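Local coordinates for Serine/threonine-protein kinase Tel1 (Chaetomium thermophilum, PDB 6SKY) that probably phosphorylates serine and threonine residues of target proteins with ATP, acting as a DNA damage sensor that switches on checkpoint signalling, at residues Y1476-L1488 and K1505-L1519. Numbering follows the deposited sequence.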
ATOM      1  N   TYR A1476     -17.486  52.474 -41.026  1.00 58.28           N
ATOM      2  CA  TYR A1476     -17.936  52.841 -42.362  1.00 58.28           C
ATOM      3  C   TYR A1476     -16.793  52.790 -43.360  1.00 58.28           C
ATOM      4  O   TYR A1476     -16.958  52.291 -44.475  1.00 58.28           O
ATOM      5  CB  TYR A1476     -18.566  54.229 -42.349  1.00 58.28           C
ATOM      6  CG  TYR A1476     -18.975  54.676 -43.724  1.00 58.28           C
ATOM      7  CD1 TYR A1476     -20.061  54.103 -44.356  1.00 58.28           C
ATOM      8  CD2 TYR A1476     -18.263  55.652 -44.397  1.00 58.28           C
ATOM      9  CE1 TYR A1476     -20.431  54.491 -45.609  1.00 58.28           C
ATOM     10  CE2 TYR A1476     -18.626  56.045 -45.652  1.00 58.28           C
ATOM     11  CZ  TYR A1476     -19.711  55.461 -46.254  1.00 58.28           C
ATOM     12  OH  TYR A1476     -20.087  55.848 -47.511  1.00 58.28           O
ATOM     13  N   ALA A1477     -15.621  53.291 -42.973  1.00 58.45           N
ATOM     14  CA  ALA A1477     -14.460  53.255 -43.847  1.00 58.45           C
ATOM     15  C   ALA A1477     -14.054  51.825 -44.158  1.00 58.45           C
ATOM     16  O   ALA A1477     -13.782  51.486 -45.311  1.00 58.45           O
ATOM     17  CB  ALA A1477     -13.307  54.010 -43.197  1.00 58.45           C
ATOM     18  N   LEU A1478     -13.999  50.971 -43.137  1.00 57.92           N
ATOM     19  CA  LEU A1478     -13.634  49.579 -43.365  1.00 57.92           C
ATOM     20  C   LEU A1478     -14.597  48.910 -44.335  1.00 57.92           C
ATOM     21  O   LEU A1478     -14.175  48.301 -45.325  1.00 57.92           O
ATOM     22  CB  LEU A1478     -13.592  48.832 -42.038  1.00 57.92           C
ATOM     23  CG  LEU A1478     -13.342  47.332 -42.090  1.00 57.92           C
ATOM     24  CD1 LEU A1478     -12.128  47.025 -42.925  1.00 57.92           C
ATOM     25  CD2 LEU A1478     -13.153  46.824 -40.690  1.00 57.92           C
ATOM     26  N   SER A1479     -15.901  49.026 -44.074  1.00 60.80           N
ATOM     27  CA  SER A1479     -16.883  48.375 -44.934  1.00 60.80           C
ATOM     28  C   SER A1479     -16.837  48.930 -46.348  1.00 60.80           C
ATOM     29  O   SER A1479     -16.921  48.175 -47.322  1.00 60.80           O
ATOM     30  CB  SER A1479     -18.281  48.537 -44.348  1.00 60.80           C
ATOM     31  OG  SER A1479     -18.341  48.039 -43.028  1.00 60.80           O
ATOM     32  N   SER A1480     -16.688  50.248 -46.482  1.00 62.64           N
ATOM     33  CA  SER A1480     -16.714  50.867 -47.800  1.00 62.64           C
ATOM     34  C   SER A1480     -15.482  50.492 -48.605  1.00 62.64           C
ATOM     35  O   SER A1480     -15.585  50.141 -49.783  1.00 62.64           O
ATOM     36  CB  SER A1480     -16.827  52.381 -47.655  1.00 62.64           C
ATOM     37  OG  SER A1480     -17.102  52.988 -48.900  1.00 62.64           O
ATOM     38  N   LEU A1481     -14.305  50.558 -47.985  1.00 65.35           N
ATOM     39  CA  LEU A1481     -13.084  50.181 -48.682  1.00 65.35           C
ATOM     40  C   LEU A1481     -13.103  48.710 -49.070  1.00 65.35           C
ATOM     41  O   LEU A1481     -12.656  48.347 -50.162  1.00 65.35           O
ATOM     42  CB  LEU A1481     -11.875  50.498 -47.810  1.00 65.35           C
ATOM     43  CG  LEU A1481     -11.649  51.987 -47.564  1.00 65.35           C
ATOM     44  CD1 LEU A1481     -10.604  52.195 -46.492  1.00 65.35           C
ATOM     45  CD2 LEU A1481     -11.244  52.684 -48.845  1.00 65.35           C
ATOM     46  N   ALA A1482     -13.632  47.848 -48.199  1.00 66.59           N
ATOM     47  CA  ALA A1482     -13.731  46.435 -48.539  1.00 66.59           C
ATOM     48  C   ALA A1482     -14.641  46.218 -49.742  1.00 66.59           C
ATOM     49  O   ALA A1482     -14.278  45.512 -50.692  1.00 66.59           O
ATOM     50  CB  ALA A1482     -14.235  45.648 -47.333  1.00 66.59           C
ATOM     51  N   ASP A1483     -15.833  46.820 -49.721  1.00 71.35           N
ATOM     52  CA  ASP A1483     -16.763  46.611 -50.826  1.00 71.35           C
ATOM     53  C   ASP A1483     -16.259  47.236 -52.119  1.00 71.35           C
ATOM     54  O   ASP A1483     -16.543  46.715 -53.202  1.00 71.35           O
ATOM     55  CB  ASP A1483     -18.142  47.159 -50.475  1.00 71.35           C
ATOM     56  CG  ASP A1483     -18.987  46.160 -49.712  1.00 71.35           C
ATOM     57  OD1 ASP A1483     -18.460  45.087 -49.360  1.00 71.35           O
ATOM     58  OD2 ASP A1483     -20.180  46.442 -49.472  1.00 71.35           O
ATOM     59  N   LEU A1484     -15.508  48.332 -52.038  1.00 69.18           N
ATOM     60  CA  LEU A1484     -14.911  48.894 -53.245  1.00 69.18           C
ATOM     61  C   LEU A1484     -13.832  47.976 -53.796  1.00 69.18           C
ATOM     62  O   LEU A1484     -13.826  47.660 -54.990  1.00 69.18           O
ATOM     63  CB  LEU A1484     -14.343  50.281 -52.960  1.00 69.18           C
ATOM     64  CG  LEU A1484     -15.393  51.379 -52.862  1.00 69.18           C
ATOM     65  CD1 LEU A1484     -14.744  52.711 -52.558  1.00 69.18           C
ATOM     66  CD2 LEU A1484     -16.201  51.444 -54.143  1.00 69.18           C
ATOM     67  N   ARG A1485     -12.909  47.531 -52.938  1.00 70.06           N
ATOM     68  CA  ARG A1485     -11.859  46.628 -53.386  1.00 70.06           C
ATOM     69  C   ARG A1485     -12.434  45.367 -54.010  1.00 70.06           C
ATOM     70  O   ARG A1485     -11.838  44.809 -54.936  1.00 70.06           O
ATOM     71  CB  ARG A1485     -10.938  46.273 -52.222  1.00 70.06           C
ATOM     72  CG  ARG A1485      -9.770  45.397 -52.616  1.00 70.06           C
ATOM     73  CD  ARG A1485      -8.904  46.081 -53.657  1.00 70.06           C
ATOM     74  NE  ARG A1485      -8.109  47.159 -53.083  1.00 70.06           N
ATOM     75  CZ  ARG A1485      -7.422  48.039 -53.801  1.00 70.06           C
ATOM     76  NH1 ARG A1485      -7.441  47.975 -55.123  1.00 70.06           N
ATOM     77  NH2 ARG A1485      -6.720  48.987 -53.198  1.00 70.06           N
ATOM     78  N   VAL A1486     -13.586  44.903 -53.527  1.00 70.00           N
ATOM     79  CA  VAL A1486     -14.245  43.786 -54.197  1.00 70.00           C
ATOM     80  C   VAL A1486     -14.862  44.244 -55.512  1.00 70.00           C
ATOM     81  O   VAL A1486     -14.850  43.513 -56.508  1.00 70.00           O
ATOM     82  CB  VAL A1486     -15.293  43.141 -53.272  1.00 70.00           C
ATOM     83  CG1 VAL A1486     -16.082  42.083 -54.014  1.00 70.00           C
ATOM     84  CG2 VAL A1486     -14.621  42.531 -52.065  1.00 70.00           C
ATOM     85  N   PHE A1487     -15.393  45.467 -55.545  1.00 73.74           N
ATOM     86  CA  PHE A1487     -16.056  45.969 -56.744  1.00 73.74           C
ATOM     87  C   PHE A1487     -15.070  46.250 -57.869  1.00 73.74           C
ATOM     88  O   PHE A1487     -15.431  46.159 -59.046  1.00 73.74           O
ATOM     89  CB  PHE A1487     -16.845  47.232 -56.399  1.00 73.74           C
ATOM     90  CG  PHE A1487     -17.483  47.902 -57.581  1.00 73.74           C
ATOM     91  CD1 PHE A1487     -18.480  47.271 -58.299  1.00 73.74           C
ATOM     92  CD2 PHE A1487     -17.105  49.178 -57.953  1.00 73.74           C
ATOM     93  CE1 PHE A1487     -19.070  47.892 -59.375  1.00 73.74           C
ATOM     94  CE2 PHE A1487     -17.694  49.804 -59.032  1.00 73.74           C
ATOM     95  CZ  PHE A1487     -18.677  49.161 -59.741  1.00 73.74           C
ATOM     96  N   LEU A1488     -13.833  46.590 -57.533  1.00 73.00           N
ATOM     97  CA  LEU A1488     -12.828  46.889 -58.538  1.00 73.00           C
ATOM     98  C   LEU A1488     -12.159  45.620 -59.042  1.00 73.00           C
ATOM     99  O   LEU A1488     -12.693  44.524 -58.895  1.00 73.00           O
ATOM    100  CB  LEU A1488     -11.786  47.844 -57.968  1.00 73.00           C
ATOM    101  CG  LEU A1488     -12.353  49.148 -57.417  1.00 73.00           C
ATOM    102  CD1 LEU A1488     -11.248  50.046 -56.915  1.00 73.00           C
ATOM    103  CD2 LEU A1488     -13.163  49.843 -58.482  1.00 73.00           C
ATOM    104  N   LYS A1505     -15.838  52.369 -63.310  1.00 80.81           N
ATOM    105  CA  LYS A1505     -14.719  51.824 -62.552  1.00 80.81           C
ATOM    106  C   LYS A1505     -13.660  52.887 -62.293  1.00 80.81           C
ATOM    107  O   LYS A1505     -13.074  52.933 -61.207  1.00 80.81           O
ATOM    108  CB  LYS A1505     -14.120  50.626 -63.285  1.00 80.81           C
ATOM    109  CG  LYS A1505     -13.244  49.761 -62.408  1.00 80.81           C
ATOM    110  CD  LYS A1505     -12.914  48.440 -63.066  1.00 80.81           C
ATOM    111  CE  LYS A1505     -12.101  47.563 -62.127  1.00 80.81           C
ATOM    112  NZ  LYS A1505     -11.653  46.293 -62.759  1.00 80.81           N
ATOM    113  N   SER A1506     -13.408  53.761 -63.268  1.00 82.41           N
ATOM    114  CA  SER A1506     -12.453  54.840 -63.037  1.00 82.41           C
ATOM    115  C   SER A1506     -12.972  55.820 -61.993  1.00 82.41           C
ATOM    116  O   SER A1506     -12.199  56.329 -61.170  1.00 82.41           O
ATOM    117  CB  SER A1506     -12.146  55.563 -64.345  1.00 82.41           C
ATOM    118  OG  SER A1506     -11.227  56.618 -64.127  1.00 82.41           O
ATOM    119  N   LYS A1507     -14.275  56.102 -62.011  1.00 81.88           N
ATOM    120  CA  LYS A1507     -14.858  56.953 -60.979  1.00 81.88           C
ATOM    121  C   LYS A1507     -14.724  56.314 -59.606  1.00 81.88           C
ATOM    122  O   LYS A1507     -14.383  56.987 -58.627  1.00 81.88           O
ATOM    123  CB  LYS A1507     -16.326  57.234 -61.298  1.00 81.88           C
ATOM    124  CG  LYS A1507     -16.530  58.032 -62.571  1.00 81.88           C
ATOM    125  CD  LYS A1507     -17.990  58.079 -62.970  1.00 81.88           C
ATOM    126  CE  LYS A1507     -18.186  58.921 -64.217  1.00 81.88           C
ATOM    127  NZ  LYS A1507     -19.625  59.048 -64.580  1.00 81.88           N
ATOM    128  N   ALA A1508     -14.988  55.010 -59.517  1.00 78.92           N
ATOM    129  CA  ALA A1508     -14.817  54.301 -58.254  1.00 78.92           C
ATOM    130  C   ALA A1508     -13.371  54.353 -57.781  1.00 78.92           C
ATOM    131  O   ALA A1508     -13.111  54.511 -56.585  1.00 78.92           O
ATOM    132  CB  ALA A1508     -15.285  52.856 -58.400  1.00 78.92           C
ATOM    133  N   GLN A1509     -12.414  54.230 -58.704  1.00 79.23           N
ATOM    134  CA  GLN A1509     -11.008  54.277 -58.314  1.00 79.23           C
ATOM    135  C   GLN A1509     -10.614  55.661 -57.820  1.00 79.23           C
ATOM    136  O   GLN A1509      -9.879  55.790 -56.832  1.00 79.23           O
ATOM    137  CB  GLN A1509     -10.121  53.864 -59.483  1.00 79.23           C
ATOM    138  CG  GLN A1509     -10.243  52.413 -59.886  1.00 79.23           C
ATOM    139  CD  GLN A1509      -9.537  52.121 -61.193  1.00 79.23           C
ATOM    140  OE1 GLN A1509      -8.946  53.011 -61.799  1.00 79.23           O
ATOM    141  NE2 GLN A1509      -9.600  50.872 -61.635  1.00 79.23           N
ATOM    142  N   GLU A1510     -11.082  56.709 -58.498  1.00 81.40           N
ATOM    143  CA  GLU A1510     -10.780  58.063 -58.045  1.00 81.40           C
ATOM    144  C   GLU A1510     -11.405  58.335 -56.686  1.00 81.40           C
ATOM    145  O   GLU A1510     -10.791  58.985 -55.829  1.00 81.40           O
ATOM    146  CB  GLU A1510     -11.260  59.085 -59.071  1.00 81.40           C
ATOM    147  CG  GLU A1510     -10.459  59.088 -60.355  1.00 81.40           C
ATOM    148  CD  GLU A1510     -10.768  60.287 -61.230  1.00 81.40           C
ATOM    149  OE1 GLU A1510     -11.904  60.798 -61.161  1.00 81.40           O
ATOM    150  OE2 GLU A1510      -9.870  60.725 -61.979  1.00 81.40           O
ATOM    151  N   PHE A1511     -12.625  57.837 -56.461  1.00 76.47           N
ATOM    152  CA  PHE A1511     -13.233  57.976 -55.144  1.00 76.47           C
ATOM    153  C   PHE A1511     -12.441  57.215 -54.092  1.00 76.47           C
ATOM    154  O   PHE A1511     -12.266  57.698 -52.972  1.00 76.47           O
ATOM    155  CB  PHE A1511     -14.676  57.489 -55.154  1.00 76.47           C
ATOM    156  CG  PHE A1511     -15.278  57.414 -53.786  1.00 76.47           C
ATOM    157  CD1 PHE A1511     -15.583  56.199 -53.211  1.00 76.47           C
ATOM    158  CD2 PHE A1511     -15.493  58.565 -53.052  1.00 76.47           C
ATOM    159  CE1 PHE A1511     -16.116  56.138 -51.949  1.00 76.47           C
ATOM    160  CE2 PHE A1511     -16.022  58.507 -51.790  1.00 76.47           C
ATOM    161  CZ  PHE A1511     -16.332  57.294 -51.237  1.00 76.47           C
ATOM    162  N   HIS A1512     -11.976  56.013 -54.430  1.00 73.03           N
ATOM    163  CA  HIS A1512     -11.158  55.232 -53.511  1.00 73.03           C
ATOM    164  C   HIS A1512      -9.900  55.994 -53.119  1.00 73.03           C
ATOM    165  O   HIS A1512      -9.539  56.050 -51.938  1.00 73.03           O
ATOM    166  CB  HIS A1512     -10.822  53.892 -54.168  1.00 73.03           C
ATOM    167  CG  HIS A1512     -10.004  52.971 -53.318  1.00 73.03           C
ATOM    168  ND1 HIS A1512     -10.406  51.686 -53.026  1.00 73.03           N
ATOM    169  CD2 HIS A1512      -8.793  53.127 -52.734  1.00 73.03           C
ATOM    170  CE1 HIS A1512      -9.490  51.099 -52.279  1.00 73.03           C
ATOM    171  NE2 HIS A1512      -8.501  51.953 -52.087  1.00 73.03           N
ATOM    172  N   ALA A1513      -9.232  56.606 -54.099  1.00 72.48           N
ATOM    173  CA  ALA A1513      -8.024  57.371 -53.807  1.00 72.48           C
ATOM    174  C   ALA A1513      -8.333  58.583 -52.937  1.00 72.48           C
ATOM    175  O   ALA A1513      -7.628  58.854 -51.956  1.00 72.48           O
ATOM    176  CB  ALA A1513      -7.349  57.800 -55.108  1.00 72.48           C
ATOM    177  N   TRP A1514      -9.389  59.328 -53.281  1.00 75.00           N
ATOM    178  CA  TRP A1514      -9.760  60.490 -52.479  1.00 75.00           C
ATOM    179  C   TRP A1514     -10.100  60.089 -51.053  1.00 75.00           C
ATOM    180  O   TRP A1514      -9.695  60.759 -50.097  1.00 75.00           O
ATOM    181  CB  TRP A1514     -10.942  61.223 -53.111  1.00 75.00           C
ATOM    182  CG  TRP A1514     -11.491  62.285 -52.216  1.00 75.00           C
ATOM    183  CD1 TRP A1514     -11.066  63.572 -52.122  1.00 75.00           C
ATOM    184  CD2 TRP A1514     -12.553  62.144 -51.266  1.00 75.00           C
ATOM    185  NE1 TRP A1514     -11.797  64.246 -51.179  1.00 75.00           N
ATOM    186  CE2 TRP A1514     -12.717  63.389 -50.638  1.00 75.00           C
ATOM    187  CE3 TRP A1514     -13.380  61.084 -50.887  1.00 75.00           C
ATOM    188  CZ2 TRP A1514     -13.676  63.606 -49.655  1.00 75.00           C
ATOM    189  CZ3 TRP A1514     -14.330  61.301 -49.910  1.00 75.00           C
ATOM    190  CH2 TRP A1514     -14.470  62.550 -49.307  1.00 75.00           C
ATOM    191  N   PHE A1515     -10.843  58.994 -50.893  1.00 71.93           N
ATOM    192  CA  PHE A1515     -11.266  58.558 -49.571  1.00 71.93           C
ATOM    193  C   PHE A1515     -10.079  58.102 -48.742  1.00 71.93           C
ATOM    194  O   PHE A1515     -10.002  58.401 -47.547  1.00 71.93           O
ATOM    195  CB  PHE A1515     -12.293  57.436 -49.703  1.00 71.93           C
ATOM    196  CG  PHE A1515     -13.062  57.166 -48.447  1.00 71.93           C
ATOM    197  CD1 PHE A1515     -13.145  58.115 -47.453  1.00 71.93           C
ATOM    198  CD2 PHE A1515     -13.697  55.956 -48.260  1.00 71.93           C
ATOM    199  CE1 PHE A1515     -13.848  57.869 -46.302  1.00 71.93           C
ATOM    200  CE2 PHE A1515     -14.400  55.704 -47.108  1.00 71.93           C
ATOM    201  CZ  PHE A1515     -14.473  56.665 -46.127  1.00 71.93           C
ATOM    202  N   SER A1516      -9.144  57.373 -49.353  1.00 70.87           N
ATOM    203  CA  SER A1516      -7.965  56.948 -48.611  1.00 70.87           C
ATOM    204  C   SER A1516      -7.116  58.142 -48.202  1.00 70.87           C
ATOM    205  O   SER A1516      -6.587  58.175 -47.087  1.00 70.87           O
ATOM    206  CB  SER A1516      -7.155  55.959 -49.439  1.00 70.87           C
ATOM    207  OG  SER A1516      -7.102  56.368 -50.789  1.00 70.87           O
ATOM    208  N   LYS A1517      -6.981  59.137 -49.083  1.00 74.48           N
ATOM    209  CA  LYS A1517      -6.274  60.357 -48.702  1.00 74.48           C
ATOM    210  C   LYS A1517      -6.965  61.053 -47.538  1.00 74.48           C
ATOM    211  O   LYS A1517      -6.309  61.499 -46.589  1.00 74.48           O
ATOM    212  CB  LYS A1517      -6.174  61.303 -49.895  1.00 74.48           C
ATOM    213  CG  LYS A1517      -5.332  60.779 -51.038  1.00 74.48           C
ATOM    214  CD  LYS A1517      -5.300  61.775 -52.182  1.00 74.48           C
ATOM    215  CE  LYS A1517      -4.460  61.266 -53.336  1.00 74.48           C
ATOM    216  NZ  LYS A1517      -4.450  62.227 -54.471  1.00 74.48           N
ATOM    217  N   TYR A1518      -8.292  61.156 -47.601  1.00 74.31           N
ATOM    218  CA  TYR A1518      -9.050  61.780 -46.524  1.00 74.31           C
ATOM    219  C   TYR A1518      -8.819  61.058 -45.204  1.00 74.31           C
ATOM    220  O   TYR A1518      -8.596  61.690 -44.165  1.00 74.31           O
ATOM    221  CB  TYR A1518     -10.536  61.793 -46.878  1.00 74.31           C
ATOM    222  CG  TYR A1518     -11.408  62.290 -45.759  1.00 74.31           C
ATOM    223  CD1 TYR A1518     -12.053  61.408 -44.909  1.00 74.31           C
ATOM    224  CD2 TYR A1518     -11.575  63.645 -45.544  1.00 74.31           C
ATOM    225  CE1 TYR A1518     -12.839  61.863 -43.878  1.00 74.31           C
ATOM    226  CE2 TYR A1518     -12.358  64.107 -44.520  1.00 74.31           C
ATOM    227  CZ  TYR A1518     -12.989  63.214 -43.689  1.00 74.31           C
ATOM    228  OH  TYR A1518     -13.774  63.685 -42.665  1.00 74.31           O
ATOM    229  N   LEU A1519      -8.870  59.726 -45.230  1.00 72.52           N
ATOM    230  CA  LEU A1519      -8.691  58.953 -44.007  1.00 72.52           C
ATOM    231  C   LEU A1519      -7.273  59.080 -43.473  1.00 72.52           C
ATOM    232  O   LEU A1519      -7.069  59.157 -42.257  1.00 72.52           O
ATOM    233  CB  LEU A1519      -9.036  57.492 -44.256  1.00 72.52           C
ATOM    234  CG  LEU A1519     -10.513  57.225 -44.490  1.00 72.52           C
ATOM    235  CD1 LEU A1519     -10.710  55.808 -44.970  1.00 72.52           C
ATOM    236  CD2 LEU A1519     -11.272  57.470 -43.212  1.00 72.52           C
TER
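Phe1515 is the knob of this helix pair: its ring plugs a hollow lined by Tyr1476, Ala1477, Ser1480 and Leu1481 on the facing helix. With CG anti to the backbone N (chi1 -164°), the ring reaches across until CZ lies 4.1 Å from Ala1477 CB, while Ser1480 CB abuts the ring edge. Leu1519 CD1, one turn on, lies over the centre of one ring face and also fits against Ala1477, 3.6 Å from its CB, the small methyl admitting the bulkier leucine. Leu1481 forks between neighbours: CD1 meets Leu1519 CD1 tip to tip, and CD2 rests over a face of the His1512 imidazole, a CH-pi contact 4.3 Å from the ring centroid. Arg1485, bent at chi2 and chi3, brings NH2 to 3.6 Å from His1512 CE1, which sits over one face of the guanidinium, the planes tilted 57° apart. Arg1485 NH2 and His1512 NE2 both hydrogen-bond to the backbone oxygen of Ala1544. Leu1484 pushes CD1 against the edge of Phe1511, 3.6 Å from its CD1. Farther along, the Ala1508 methyl meets the Phe1487 ring edge and Leu1488 CD2, which also lies 3.9 Å from Lys1505 CG; with CD1 3.9 Å from Gln1509 CG, Leu1488 fills the hollow between Lys1505, Ala1508 and Gln1509. Were Phe1515 an alanine, a gap would probably open among Tyr1476, Ala1477, Ser1480 and Leu1481, and Leu1519 would lose the ring face beneath its methyl. No hydrogen bond directly joins the segments; side-chain packing does, with the Ala1544 oxygen as a polar link. Helix 1448-1461 packs against Tyr1476 and Phe1511. Helices 1470-1487 and 1502-1521, roughly antiparallel (148° between the segments, axes 10.6 Å apart), form a helical hairpin of the kind stacked in an alpha solenoid, far from the kinase active site.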